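Putative transcriptional regulator protein (Vibrio parahaemolyticus, PDB 3ER6) is of unknown function but probably binds specific DNA sequences as an AraC-type transcription regulator, of which this chain is the DJ-1/PfpI-like domain. Local coordinates at residues A[13-18]-A[45-50]; A[78-83]-A[109-114]. The protein carries 1 engineered substitution. All blocks are in the same frame, centred on the assembly; numbering follows the deposited sequence.

Contact 1 (A[13-18]-A[45-50]); sequences ALAPTG and THVVTP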
loop_
_atom_site.group_PDB
_atom_site.type_symbol
_atom_site.label_atom_id
_atom_site.label_comp_id
_atom_site.label_asym_id
_atom_site.label_seq_id
_atom_site.Cartn_x
_atom_site.Cartn_y
_atom_site.Cartn_z
ATOM N N ALA A 13 -13.752 1.830 -4.379
ATOM C CA ALA A 13 -12.536 1.066 -4.681
ATOM C C ALA A 13 -12.841 -0.427 -4.631
ATOM O O ALA A 13 -13.074 -1.008 -3.565
ATOM C CB ALA A 13 -11.430 1.422 -3.646
ATOM N N LEU A 14 -12.868 -1.057 -5.796
ATOM C CA LEU A 14 -13.071 -2.474 -5.903
ATOM C C LEU A 14 -11.746 -3.208 -5.716
ATOM O O LEU A 14 -10.789 -2.999 -6.498
ATOM C CB LEU A 14 -13.626 -2.792 -7.293
ATOM C CG LEU A 14 -13.790 -4.265 -7.644
ATOM C CD1 LEU A 14 -14.933 -4.917 -6.756
ATOM C CD2 LEU A 14 -14.076 -4.347 -9.121
ATOM N N ALA A 15 -11.713 -4.085 -4.697
ATOM C CA ALA A 15 -10.515 -4.887 -4.358
ATOM C C ALA A 15 -10.842 -6.321 -4.705
ATOM O O ALA A 15 -11.568 -7.009 -3.979
ATOM C CB ALA A 15 -10.174 -4.711 -2.811
ATOM N N PRO A 16 -10.404 -6.771 -5.880
ATOM C CA PRO A 16 -10.786 -8.094 -6.292
ATOM C C PRO A 16 -10.210 -9.282 -5.489
ATOM O O PRO A 16 -10.808 -10.332 -5.499
ATOM C CB PRO A 16 -10.312 -8.158 -7.741
ATOM C CG PRO A 16 -10.500 -6.696 -8.237
ATOM C CD PRO A 16 -9.926 -5.922 -6.993
ATOM N N THR A 17 -9.071 -9.124 -4.823
ATOM C CA THR A 17 -8.444 -10.249 -4.108
ATOM C C THR A 17 -7.638 -9.812 -2.894
ATOM O O THR A 17 -6.860 -8.842 -2.970
ATOM C CB THR A 17 -7.535 -11.119 -5.063
ATOM O OG1 THR A 17 -6.845 -12.130 -4.293
ATOM C CG2 THR A 17 -6.515 -10.311 -5.739
ATOM N N GLY A 18 -7.757 -10.557 -1.785
ATOM C CA GLY A 18 -6.957 -10.268 -0.614
ATOM C C GLY A 18 -5.486 -10.656 -0.789
ATOM O O GLY A 18 -4.651 -10.303 0.014
ATOM N N THR A 45 -15.142 7.658 0.690
ATOM C CA THR A 45 -14.573 6.490 -0.006
ATOM C C THR A 45 -15.167 5.169 0.499
ATOM O O THR A 45 -15.623 5.077 1.661
ATOM C CB THR A 45 -13.023 6.443 0.113
ATOM O OG1 THR A 45 -12.672 6.081 1.442
ATOM C CG2 THR A 45 -12.392 7.839 -0.204
ATOM N N HIS A 46 -15.202 4.156 -0.366
ATOM C CA HIS A 46 -15.777 2.856 0.012
ATOM C C HIS A 46 -14.987 1.745 -0.618
ATOM O O HIS A 46 -14.841 1.732 -1.834
ATOM C CB HIS A 46 -17.262 2.723 -0.454
ATOM C CG HIS A 46 -18.111 3.914 -0.124
ATOM N ND1 HIS A 46 -18.899 3.966 1.001
ATOM C CD2 HIS A 46 -18.278 5.105 -0.761
ATOM C CE1 HIS A 46 -19.523 5.130 1.050
ATOM N NE2 HIS A 46 -19.171 5.839 -0.014
ATOM N N VAL A 47 -14.468 0.828 0.194
ATOM C CA VAL A 47 -13.964 -0.431 -0.349
ATOM C C VAL A 47 -15.107 -1.422 -0.570
ATOM O O VAL A 47 -15.935 -1.641 0.326
ATOM C CB VAL A 47 -12.873 -1.040 0.578
ATOM C CG1 VAL A 47 -12.507 -2.438 0.154
ATOM C CG2 VAL A 47 -11.605 -0.087 0.600
ATOM N N VAL A 48 -15.140 -2.022 -1.743
ATOM C CA VAL A 48 -16.088 -3.100 -2.084
ATOM C C VAL A 48 -15.364 -4.311 -2.656
ATOM O O VAL A 48 -14.257 -4.182 -3.200
ATOM C CB VAL A 48 -17.192 -2.652 -3.105
ATOM C CG1 VAL A 48 -18.067 -1.570 -2.452
ATOM C CG2 VAL A 48 -16.551 -2.186 -4.437
ATOM N N THR A 49 -15.951 -5.489 -2.477
ATOM C CA THR A 49 -15.339 -6.710 -2.952
ATOM C C THR A 49 -16.293 -7.367 -3.939
ATOM O O THR A 49 -17.511 -7.138 -3.910
ATOM C CB THR A 49 -14.990 -7.673 -1.802
ATOM O OG1 THR A 49 -16.217 -8.206 -1.258
ATOM C CG2 THR A 49 -14.082 -6.949 -0.671
ATOM N N PRO A 50 -15.747 -8.174 -4.854
ATOM C CA PRO A 50 -16.549 -8.667 -5.967
ATOM C C PRO A 50 -17.817 -9.431 -5.586
ATOM O O PRO A 50 -18.825 -9.335 -6.325
ATOM C CB PRO A 50 -15.586 -9.568 -6.767
ATOM C CG PRO A 50 -14.192 -9.158 -6.344
ATOM C CD PRO A 50 -14.352 -8.687 -4.864
#
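The beta-alpha-beta unit made of strand 9-14, helix 22-37 and strand 43-48 brings 13-18 and 45-50 together as parallel neighbours at the edge of the chain's main sheet. Three almost straight backbone hydrogen bonds join them. A13 N gives to H46 O at 2.8 Å, V48 N to A13 O at 2.9 Å, and A15 N to V48 O at 3.0 Å. The first and last donors lie nearly along the C=O axis of their acceptors, whereas V48 N stands above the carbonyl plane of A13. On one face of the sheet L14 has CG anti to its backbone N (chi1 175°), and its CD1 touches V48 CG2 at 3.9 Å. The same methyl also reaches P50 N. Beyond the bonded part the prolines take over: P50 CG packs on P16 CA at 3.6 Å, and P50 CD lies 3.4 Å from A15 O. T49 OG1 is hydrogen-bonded to R53 O. On the opposite face from L14 and V48, A13 and V47 rest on L28 of helix 22-37, while strand 77-80 pairs with L14 and the second subunit meets V47 through backbone hydrogen bonds and its I61.

Contact 2 (A[78-83]-A[109-114]); sequences LIIGSI and SKIVAI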
loop_
_atom_site.group_PDB
_atom_site.type_symbol
_atom_site.label_atom_id
_atom_site.label_comp_id
_atom_site.label_asym_id
_atom_site.label_seq_id
_atom_site.Cartn_x
_atom_site.Cartn_y
_atom_site.Cartn_z
ATOM N N LEU A 78 -13.897 5.401 -9.798
ATOM C CA LEU A 78 -13.885 3.975 -9.471
ATOM C C LEU A 78 -12.438 3.513 -9.554
ATOM O O LEU A 78 -11.807 3.713 -10.588
ATOM C CB LEU A 78 -14.793 3.148 -10.413
ATOM C CG LEU A 78 -14.663 1.600 -10.315
ATOM C CD1 LEU A 78 -15.277 1.006 -9.014
ATOM C CD2 LEU A 78 -15.247 0.828 -11.539
ATOM N N ILE A 79 -11.907 2.895 -8.491
ATOM C CA ILE A 79 -10.592 2.252 -8.581
ATOM C C ILE A 79 -10.780 0.741 -8.706
ATOM O O ILE A 79 -11.544 0.126 -7.955
ATOM C CB ILE A 79 -9.718 2.565 -7.339
ATOM C CG1 ILE A 79 -9.694 4.065 -7.135
ATOM C CG2 ILE A 79 -8.266 1.954 -7.482
ATOM C CD1 ILE A 79 -8.968 4.481 -5.906
ATOM N N ILE A 80 -10.113 0.158 -9.687
ATOM C CA ILE A 80 -10.138 -1.265 -9.833
ATOM C C ILE A 80 -8.763 -1.748 -9.455
ATOM O O ILE A 80 -7.746 -1.472 -10.154
ATOM C CB ILE A 80 -10.452 -1.675 -11.276
ATOM C CG1 ILE A 80 -11.825 -1.093 -11.722
ATOM C CG2 ILE A 80 -10.315 -3.178 -11.463
ATOM C CD1 ILE A 80 -12.000 -1.262 -13.261
ATOM N N GLY A 81 -8.695 -2.450 -8.321
ATOM C CA GLY A 81 -7.377 -2.975 -7.871
ATOM C C GLY A 81 -6.879 -4.237 -8.583
ATOM O O GLY A 81 -7.489 -4.738 -9.538
ATOM N N SER A 82 -5.768 -4.786 -8.065
ATOM C CA SER A 82 -5.155 -6.016 -8.540
ATOM C C SER A 82 -6.100 -7.205 -8.598
ATOM O O SER A 82 -6.964 -7.416 -7.722
ATOM C CB SER A 82 -3.958 -6.383 -7.638
ATOM O OG SER A 82 -3.255 -7.453 -8.222
ATOM N N ILE A 83 -5.930 -8.008 -9.647
ATOM C CA ILE A 83 -6.629 -9.276 -9.697
ATOM C C ILE A 83 -5.682 -10.429 -9.470
ATOM O O ILE A 83 -6.057 -11.592 -9.659
ATOM C CB ILE A 83 -7.499 -9.453 -11.021
ATOM C CG1 ILE A 83 -6.637 -9.388 -12.314
ATOM C CG2 ILE A 83 -8.632 -8.412 -11.082
ATOM C CD1 ILE A 83 -7.454 -9.888 -13.618
ATOM N N SER A 109 -17.922 8.198 -15.031
ATOM C CA SER A 109 -17.034 7.975 -13.865
ATOM C C SER A 109 -15.583 8.005 -14.320
ATOM O O SER A 109 -15.274 7.505 -15.405
ATOM C CB SER A 109 -17.332 6.573 -13.236
ATOM O OG SER A 109 -18.602 6.617 -12.580
ATOM N N LYS A 110 -14.665 8.573 -13.535
ATOM C CA LYS A 110 -13.254 8.286 -13.811
ATOM C C LYS A 110 -12.959 6.839 -13.423
ATOM O O LYS A 110 -13.435 6.391 -12.367
ATOM C CB LYS A 110 -12.300 9.234 -13.078
ATOM C CG LYS A 110 -12.420 10.686 -13.523
ATOM C CD LYS A 110 -11.498 11.564 -12.641
ATOM C CE LYS A 110 -11.639 13.022 -13.002
ATOM N NZ LYS A 110 -11.455 13.159 -14.459
ATOM N N ILE A 111 -12.232 6.093 -14.278
ATOM C CA ILE A 111 -11.904 4.687 -14.021
ATOM C C ILE A 111 -10.390 4.586 -13.837
ATOM O O ILE A 111 -9.581 4.847 -14.761
ATOM C CB ILE A 111 -12.342 3.728 -15.165
ATOM C CG1 ILE A 111 -13.780 3.993 -15.661
ATOM C CG2 ILE A 111 -12.123 2.228 -14.808
ATOM C CD1 ILE A 111 -14.912 3.779 -14.548
ATOM N N VAL A 112 -9.970 4.178 -12.647
ATOM C CA VAL A 112 -8.537 4.149 -12.333
ATOM C C VAL A 112 -8.195 2.686 -12.110
ATOM O O VAL A 112 -8.765 2.048 -11.212
ATOM C CB VAL A 112 -8.215 4.931 -11.007
ATOM C CG1 VAL A 112 -6.695 4.860 -10.743
ATOM C CG2 VAL A 112 -8.716 6.420 -11.049
ATOM N N ALA A 113 -7.306 2.132 -12.925
ATOM C CA ALA A 113 -7.001 0.715 -12.872
ATOM C C ALA A 113 -5.532 0.608 -12.511
ATOM O O ALA A 113 -4.695 1.257 -13.162
ATOM C CB ALA A 113 -7.253 0.025 -14.249
ATOM N N ILE A 114 -5.226 -0.185 -11.467
ATOM C CA ILE A 114 -3.874 -0.300 -10.929
ATOM C C ILE A 114 -3.421 -1.746 -10.955
ATOM O O ILE A 114 -4.254 -2.645 -10.690
ATOM C CB ILE A 114 -3.822 0.341 -9.448
ATOM C CG1 ILE A 114 -4.703 -0.416 -8.461
ATOM C CG2 ILE A 114 -4.346 1.812 -9.488
ATOM C CD1 ILE A 114 -4.586 0.128 -7.000
#
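S109 leads into the strand, its hydroxyl bonded to T75 O. At K110 the carbonyl O accepts L78 N at 2.8 Å, nearly along its C=O axis, while the extended side chain leads away to Y164 OH, N162 and a salt bridge with E182. I111 sets CG1 anti to the carbonyl carbon (chi1 -46°), which leaves CG2 anti to the backbone N, where it meets I80 CD1 at 3.8 Å, the side chains crossing obliquely. Its other branch bends back so that CD1 approaches L78 CB at 4.2 Å. V112 is held through N-H and C=O of successive peptide units: its N gives to L78 O at 2.8 Å and its O takes I80 N at 2.8 Å, with a CA-H...O contact from I79 CA to the same oxygen. A113 pairs with I80, on the face that also holds L78 and I111. I114 N closes the pairing on I80 O at 3.1 Å. Its CG1 takes the crowded position between backbone N and carbonyl carbon (chi1 64°), which lays it 3.7 Å from G81 CA and carries CD1 obliquely across I79 CG2. Beyond strand 77-80, S82 OG hydrogen-bonds to D115 OD2, next to I114. The strands are parallel neighbours mid-sheet in the mixed sheet of the DJ-1/PfpI-like domain, a beta-alpha-beta arrangement through helix 95-106, which covers L78 and I111; V112 lies under helix 173-184, I79 and I114 against helix 22-37.

Both contacts are parallel strand pairings in one sheet, and they are joined directly because strands 9-14 and 77-80 are neighbours: L14 N probably bonds to I79 O and G81 N to L14 O, each at 2.8 Å. The centre of contact 2 is about 2 Å from the centre of the chain, with helices over both faces and no other chain touching it; its side-chain packing is chiefly aliphatic. The centre of contact 1, also largely buried, is about 10 Å out, on the strand outermost within the chain, where the second subunit adds cover. Prolines P16 and P50 pack beyond its last backbone bond, and P16 and T17 lean on S82 O of contact 2, bringing together the loops that follow strands 9-14 and 77-80.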